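Local coordinates for protein packaging enzyme P4 (Pseudomonas phage phi6, PDB 4BLO) that hydrolyses nucleoside triphosphates as a hexameric RecA-like packaging motor, probably driving viral RNA into the phage capsid, at residues 241-255 / 260-272. Residues are numbered along the deposited sequence; the frame is centred on the assembly and turned at random.
Sequences EYVFGQVMASTVGAI and GNVSRTMFRTNKG
In Arg-268 the NE-H runs almost straight to Thr-251 O (2.9 Å, 169° at the hydrogen), which lies in the guanidinium plane, while NH2 donates to a lone pair of Met-248 O (2.8 Å). Its chain, extended from CG to NE, lies along Val-252 and thereby spans the link between helix 241-248 and strand 253-255. Further along, Glu-241 OE1 forms a salt bridge with Arg-264 NH1 (2.7 Å), meeting the guanidinium at its edge; the carboxylate and guanidinium planes are 25° apart. CE2 and CD2 of Phe-244 come over one guanidinium face, but the ring is tilted 59° from it, too steep for a stack. Strands 253-258 and 261-269, a hairpin beside strand 120-126 in the central RecA-like sheet, pair through mutual N-H...O bonds between Ala-254 and Met-266. Between the arginines, Met-248 and Met-266 run antiparallel alongside each other, Met-248 CE 3.4 Å from Met-266 CB. On the face carrying Thr-265 and Phe-267, Ile-255 CG1 packs against Phe-267 CZ (3.7 Å). A classic beta bulge sets Ser-263 and Arg-264 both opposite Leu-256, shifting the register. Because Arg-264 touches ADP, Glu-241 probably steadies a nucleotide-contacting cation, whereas Arg-268 ties the turn to the strand.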
# COMPACT_ATOMS: atom_id res chain seq x y z
N GLU L 241 7.55 -0.97 25.78
CA GLU L 241 7.35 0.03 26.83
C GLU L 241 6.41 1.14 26.34
O GLU L 241 5.49 1.51 27.07
CB GLU L 241 8.69 0.62 27.30
CG GLU L 241 9.36 -0.22 28.37
CD GLU L 241 8.94 0.04 29.81
OE1 GLU L 241 8.57 1.19 30.13
OE2 GLU L 241 9.07 -0.89 30.64
N TYR L 242 6.63 1.64 25.10
CA TYR L 242 5.80 2.67 24.48
C TYR L 242 4.38 2.14 24.31
O TYR L 242 3.45 2.81 24.72
CB TYR L 242 6.39 3.12 23.13
CG TYR L 242 5.51 4.08 22.34
CD1 TYR L 242 5.59 5.46 22.54
CD2 TYR L 242 4.62 3.61 21.38
CE1 TYR L 242 4.78 6.34 21.83
CE2 TYR L 242 3.79 4.48 20.67
CZ TYR L 242 3.88 5.85 20.90
OH TYR L 242 3.08 6.71 20.19
N VAL L 243 4.20 0.94 23.72
CA VAL L 243 2.91 0.30 23.46
C VAL L 243 2.16 0.07 24.79
O VAL L 243 0.96 0.33 24.86
CB VAL L 243 3.05 -1.01 22.63
CG1 VAL L 243 1.70 -1.73 22.46
CG2 VAL L 243 3.65 -0.71 21.26
N PHE L 244 2.85 -0.36 25.84
CA PHE L 244 2.19 -0.57 27.13
C PHE L 244 1.61 0.75 27.66
O PHE L 244 0.42 0.80 28.01
CB PHE L 244 3.14 -1.24 28.15
CG PHE L 244 2.46 -1.55 29.46
CD1 PHE L 244 1.62 -2.65 29.57
CD2 PHE L 244 2.63 -0.73 30.56
CE1 PHE L 244 0.97 -2.93 30.78
CE2 PHE L 244 1.99 -1.01 31.77
CZ PHE L 244 1.16 -2.10 31.87
N GLY L 245 2.43 1.80 27.64
CA GLY L 245 2.04 3.14 28.08
C GLY L 245 0.80 3.63 27.37
O GLY L 245 -0.07 4.27 27.97
N GLN L 246 0.69 3.24 26.10
CA GLN L 246 -0.42 3.59 25.25
C GLN L 246 -1.65 2.75 25.60
O GLN L 246 -2.75 3.27 25.57
CB GLN L 246 -0.04 3.42 23.77
CG GLN L 246 1.12 4.32 23.28
CD GLN L 246 0.86 5.81 23.36
OE1 GLN L 246 -0.24 6.27 23.08
NE2 GLN L 246 1.88 6.57 23.74
N VAL L 247 -1.45 1.46 25.93
CA VAL L 247 -2.52 0.51 26.28
C VAL L 247 -3.11 0.90 27.65
O VAL L 247 -4.33 0.82 27.84
CB VAL L 247 -2.04 -0.96 26.24
CG1 VAL L 247 -3.05 -1.90 26.89
CG2 VAL L 247 -1.76 -1.40 24.79
N MET L 248 -2.25 1.36 28.57
CA MET L 248 -2.67 1.82 29.89
C MET L 248 -3.74 2.93 29.79
O MET L 248 -4.67 2.95 30.59
CB MET L 248 -1.44 2.36 30.63
CG MET L 248 -0.87 1.45 31.68
SD MET L 248 0.70 2.24 32.12
CE MET L 248 0.93 1.66 33.78
N ALA L 249 -3.61 3.82 28.79
CA ALA L 249 -4.52 4.94 28.49
C ALA L 249 -5.80 4.48 27.75
O ALA L 249 -6.70 5.29 27.52
CB ALA L 249 -3.78 5.98 27.66
N SER L 250 -5.87 3.18 27.38
CA SER L 250 -6.98 2.59 26.63
C SER L 250 -7.74 1.49 27.40
O SER L 250 -8.74 0.99 26.87
CB SER L 250 -6.45 2.02 25.32
OG SER L 250 -5.80 3.03 24.56
N THR L 251 -7.29 1.09 28.61
CA THR L 251 -7.98 0.05 29.37
C THR L 251 -8.16 0.44 30.86
O THR L 251 -7.44 1.32 31.36
CB THR L 251 -7.21 -1.30 29.29
OG1 THR L 251 -5.96 -1.19 29.97
CG2 THR L 251 -7.05 -1.83 27.85
N VAL L 252 -9.12 -0.22 31.56
CA VAL L 252 -9.47 -0.07 32.98
C VAL L 252 -8.35 -0.74 33.85
O VAL L 252 -8.14 -0.37 35.02
CB VAL L 252 -10.89 -0.68 33.22
CG1 VAL L 252 -11.17 -0.98 34.69
CG2 VAL L 252 -11.98 0.22 32.64
N GLY L 253 -7.67 -1.71 33.24
CA GLY L 253 -6.58 -2.48 33.83
C GLY L 253 -5.52 -2.88 32.82
O GLY L 253 -5.81 -3.17 31.65
N ALA L 254 -4.27 -2.86 33.26
CA ALA L 254 -3.15 -3.25 32.41
C ALA L 254 -2.06 -3.85 33.27
O ALA L 254 -1.75 -3.33 34.35
CB ALA L 254 -2.63 -2.05 31.62
N ILE L 255 -1.52 -4.98 32.80
CA ILE L 255 -0.44 -5.76 33.41
C ILE L 255 0.64 -6.03 32.38
O ILE L 255 0.33 -6.55 31.31
CB ILE L 255 -0.93 -7.10 34.02
CG1 ILE L 255 -2.17 -6.94 34.93
CG2 ILE L 255 0.20 -7.83 34.74
CD1 ILE L 255 -3.08 -8.17 34.96
N GLY L 260 8.87 -14.06 33.28
CA GLY L 260 8.00 -14.86 34.14
C GLY L 260 7.25 -14.13 35.24
O GLY L 260 6.36 -14.72 35.87
N ASN L 261 7.59 -12.84 35.47
CA ASN L 261 6.98 -12.01 36.51
C ASN L 261 6.22 -10.83 35.92
O ASN L 261 6.31 -10.57 34.72
CB ASN L 261 8.05 -11.48 37.48
CG ASN L 261 8.77 -12.55 38.23
OD1 ASN L 261 8.21 -13.18 39.13
ND2 ASN L 261 10.05 -12.76 37.90
N VAL L 262 5.54 -10.09 36.81
CA VAL L 262 4.80 -8.87 36.49
C VAL L 262 5.74 -7.68 36.68
O VAL L 262 6.20 -7.39 37.77
CB VAL L 262 3.50 -8.73 37.31
CG1 VAL L 262 2.86 -7.38 37.03
CG2 VAL L 262 2.53 -9.86 36.99
N SER L 263 6.05 -7.04 35.57
CA SER L 263 6.95 -5.91 35.45
C SER L 263 6.25 -4.58 35.81
O SER L 263 6.84 -3.75 36.51
CB SER L 263 7.49 -5.86 34.02
OG SER L 263 8.50 -4.88 33.83
N ARG L 264 4.99 -4.39 35.33
CA ARG L 264 4.19 -3.18 35.56
C ARG L 264 2.68 -3.45 35.61
O ARG L 264 2.19 -4.34 34.91
CB ARG L 264 4.46 -2.13 34.46
CG ARG L 264 5.69 -1.29 34.72
CD ARG L 264 6.07 -0.45 33.52
NE ARG L 264 5.38 0.83 33.53
CZ ARG L 264 5.57 1.79 32.62
NH1 ARG L 264 6.42 1.61 31.63
NH2 ARG L 264 4.90 2.93 32.71
N THR L 265 1.94 -2.67 36.44
CA THR L 265 0.48 -2.74 36.54
C THR L 265 -0.17 -1.37 36.63
O THR L 265 0.45 -0.40 37.06
CB THR L 265 -0.04 -3.60 37.69
OG1 THR L 265 0.43 -3.12 38.95
CG2 THR L 265 0.18 -5.08 37.46
N MET L 266 -1.43 -1.32 36.23
CA MET L 266 -2.29 -0.15 36.28
C MET L 266 -3.71 -0.64 36.45
O MET L 266 -4.16 -1.47 35.65
CB MET L 266 -2.14 0.68 34.99
CG MET L 266 -2.89 1.99 34.97
SD MET L 266 -4.68 1.88 34.89
CE MET L 266 -4.90 0.99 33.35
N PHE L 267 -4.41 -0.11 37.45
CA PHE L 267 -5.80 -0.44 37.73
C PHE L 267 -6.55 0.79 38.19
O PHE L 267 -6.10 1.51 39.08
CB PHE L 267 -5.93 -1.59 38.77
CG PHE L 267 -5.24 -2.87 38.38
CD1 PHE L 267 -5.73 -3.68 37.35
CD2 PHE L 267 -4.09 -3.29 39.05
CE1 PHE L 267 -5.09 -4.88 37.00
CE2 PHE L 267 -3.45 -4.50 38.70
CZ PHE L 267 -3.95 -5.28 37.68
N ARG L 268 -7.70 1.03 37.54
CA ARG L 268 -8.63 2.12 37.82
C ARG L 268 -9.65 1.60 38.82
O ARG L 268 -10.60 0.91 38.43
CB ARG L 268 -9.31 2.61 36.53
CG ARG L 268 -8.34 3.13 35.48
CD ARG L 268 -9.02 3.54 34.20
NE ARG L 268 -8.05 3.60 33.11
CZ ARG L 268 -7.41 4.70 32.71
NH1 ARG L 268 -7.66 5.87 33.28
NH2 ARG L 268 -6.54 4.64 31.71
N THR L 269 -9.39 1.85 40.12
CA THR L 269 -10.20 1.35 41.23
C THR L 269 -11.14 2.41 41.79
O THR L 269 -11.10 3.56 41.36
CB THR L 269 -9.29 0.84 42.36
OG1 THR L 269 -8.61 1.95 42.98
CG2 THR L 269 -8.30 -0.22 41.90
N ASN L 270 -11.93 2.02 42.81
CA ASN L 270 -12.81 2.93 43.55
C ASN L 270 -11.96 3.82 44.49
O ASN L 270 -12.42 4.89 44.91
CB ASN L 270 -13.93 2.18 44.32
CG ASN L 270 -13.52 0.98 45.16
OD1 ASN L 270 -12.41 0.88 45.71
ND2 ASN L 270 -14.45 0.05 45.33
N LYS L 271 -10.70 3.39 44.79
CA LYS L 271 -9.72 4.12 45.62
C LYS L 271 -8.85 5.03 44.73
O LYS L 271 -7.99 5.75 45.25
CB LYS L 271 -8.83 3.15 46.43
CG LYS L 271 -9.57 2.12 47.27
CD LYS L 271 -9.62 2.55 48.71
CE LYS L 271 -10.19 1.47 49.58
NZ LYS L 271 -9.64 1.56 50.95
N GLY L 272 -9.07 4.97 43.41
CA GLY L 272 -8.35 5.76 42.41
C GLY L 272 -7.46 4.96 41.46
O GLY L 272 -7.34 3.74 41.60